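Local coordinates for protein acyl-CoA hydrolase (Bacillus halodurans, PDB 1VPM) that binds coenzyme A and probably hydrolyses the thioester of long-chain fatty acyl-CoA, at residues 103-108 against 145-150. Sequence-based numbering, arbitrary orientation.
Sequences YVRVHS and TEEEKR
The side chains of R105 and E147 come from opposite directions and meet end-on in a two-pronged salt bridge. NH1 of R105 donates to OE2 of E147 at 3.0 Å, while NH2 of R105 donates to OE1 of E147 at 3.1 Å, and both bonds are nearly straight. The carboxylate lies at the edge of the guanidinium, close to its plane, but the two flat groups are twisted 39° apart. OE1 is met on its syn side, close to the carboxylate plane, whereas NH1 comes to OE2 from above that plane. A glutamate suits the first turn of helix 146-166: its chain, extended with CG anti to the backbone N (chi1 -180°), is long enough to reach R105, and its negative charge probably sits well near the positive end of the helix dipole. Arginine suits the strand because NE of R105 forms a salt bridge with E89 on the adjacent strand 85-95, so one guanidinium serves two acids; NH1 also makes a weak bond to Y103 OH at 3.3 Å. With an alanine here, E147 and E89 would probably both lose this positive mate, and the E147 carboxylate would be set free to turn. Beside E147, T145 and E148 form a capping box: T145 OG1 accepts from E148 N at 3.0 Å, and E148 OE1 from T145 N. The bridge thus ties the N-terminal end of the C-terminal helix to a strand in the antiparallel sheet of the hotdog fold, at the protein surface.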
# COMPACT_ATOMS: atom_id res chain seq x y z
N TYR A 103 -15.32 22.61 0.63
CA TYR A 103 -14.08 23.34 0.95
C TYR A 103 -13.19 22.45 1.81
O TYR A 103 -13.64 21.83 2.78
CB TYR A 103 -14.43 24.65 1.68
CG TYR A 103 -13.25 25.32 2.36
CD1 TYR A 103 -12.36 26.10 1.65
CD2 TYR A 103 -13.01 25.12 3.73
CE1 TYR A 103 -11.26 26.71 2.29
CE2 TYR A 103 -11.95 25.74 4.38
CZ TYR A 103 -11.06 26.48 3.67
OH TYR A 103 -10.03 27.06 4.37
N VAL A 104 -11.91 22.40 1.45
CA VAL A 104 -10.91 21.69 2.20
C VAL A 104 -9.73 22.61 2.50
O VAL A 104 -9.20 23.21 1.62
CB VAL A 104 -10.43 20.42 1.46
CG1 VAL A 104 -9.40 19.68 2.27
CG2 VAL A 104 -11.59 19.46 1.17
N ARG A 105 -9.26 22.57 3.75
CA ARG A 105 -8.02 23.25 4.17
C ARG A 105 -7.05 22.21 4.67
O ARG A 105 -7.42 21.24 5.39
CB ARG A 105 -8.25 24.34 5.19
CG ARG A 105 -9.18 24.06 6.34
CD ARG A 105 -9.13 25.24 7.36
NE ARG A 105 -10.32 25.26 8.20
CZ ARG A 105 -11.18 26.28 8.23
NH1 ARG A 105 -11.06 27.34 7.45
NH2 ARG A 105 -12.23 26.21 9.03
N VAL A 106 -5.79 22.41 4.33
CA VAL A 106 -4.70 21.50 4.71
C VAL A 106 -3.59 22.32 5.41
O VAL A 106 -3.15 23.37 4.92
CB VAL A 106 -4.12 20.79 3.48
CG1 VAL A 106 -3.02 19.85 3.92
CG2 VAL A 106 -5.20 20.09 2.64
N HIS A 107 -3.16 21.85 6.58
CA HIS A 107 -2.02 22.42 7.34
C HIS A 107 -1.01 21.32 7.58
O HIS A 107 -1.37 20.13 7.61
CB HIS A 107 -2.45 22.94 8.73
CG HIS A 107 -3.26 24.19 8.67
ND1 HIS A 107 -4.60 24.20 8.34
CD2 HIS A 107 -2.90 25.48 8.89
CE1 HIS A 107 -5.03 25.45 8.37
NE2 HIS A 107 -4.03 26.25 8.71
N SER A 108 0.25 21.72 7.70
CA SER A 108 1.29 20.83 8.22
C SER A 108 1.52 21.15 9.67
O SER A 108 1.48 22.32 10.07
CB SER A 108 2.59 20.97 7.45
OG SER A 108 3.00 22.33 7.44
N THR A 145 -21.38 29.66 11.10
CA THR A 145 -20.27 30.59 11.38
C THR A 145 -20.22 31.71 10.35
O THR A 145 -20.81 31.59 9.25
CB THR A 145 -18.90 29.88 11.40
OG1 THR A 145 -18.55 29.46 10.07
CG2 THR A 145 -18.90 28.70 12.36
N GLU A 146 -19.54 32.82 10.65
CA GLU A 146 -19.39 33.87 9.67
C GLU A 146 -18.60 33.43 8.45
O GLU A 146 -18.91 33.81 7.33
CB GLU A 146 -18.81 35.17 10.28
CG GLU A 146 -19.69 35.84 11.32
CD GLU A 146 -21.09 36.15 10.81
OE1 GLU A 146 -21.27 36.56 9.64
OE2 GLU A 146 -22.03 36.02 11.60
N GLU A 147 -17.61 32.58 8.67
CA GLU A 147 -16.83 31.99 7.57
C GLU A 147 -17.73 31.17 6.62
O GLU A 147 -17.76 31.39 5.40
CB GLU A 147 -15.75 31.11 8.15
CG GLU A 147 -14.83 30.42 7.14
CD GLU A 147 -13.80 29.56 7.82
OE1 GLU A 147 -14.22 28.53 8.39
OE2 GLU A 147 -12.60 29.86 7.78
N GLU A 148 -18.55 30.31 7.21
CA GLU A 148 -19.54 29.53 6.46
C GLU A 148 -20.52 30.40 5.68
O GLU A 148 -20.80 30.14 4.50
CB GLU A 148 -20.30 28.55 7.36
CG GLU A 148 -19.47 27.42 7.92
CD GLU A 148 -20.07 26.79 9.15
OE1 GLU A 148 -21.21 27.08 9.53
OE2 GLU A 148 -19.37 25.93 9.73
N LYS A 149 -21.03 31.47 6.29
CA LYS A 149 -21.96 32.34 5.59
C LYS A 149 -21.26 33.00 4.43
O LYS A 149 -21.83 33.13 3.33
CB LYS A 149 -22.50 33.40 6.53
CG LYS A 149 -23.42 32.82 7.59
CD LYS A 149 -23.81 33.92 8.54
CE LYS A 149 -24.33 33.51 9.85
NZ LYS A 149 -24.55 34.85 10.58
N ARG A 150 -20.01 33.44 4.64
CA ARG A 150 -19.26 34.09 3.56
C ARG A 150 -19.02 33.10 2.38
O ARG A 150 -19.22 33.47 1.22
CB ARG A 150 -17.96 34.70 4.08
CG ARG A 150 -16.96 35.04 3.01
CD ARG A 150 -15.76 35.80 3.53
NE ARG A 150 -15.01 35.05 4.52
CZ ARG A 150 -14.05 34.18 4.23
NH1 ARG A 150 -13.65 33.96 2.96
NH2 ARG A 150 -13.42 33.58 5.20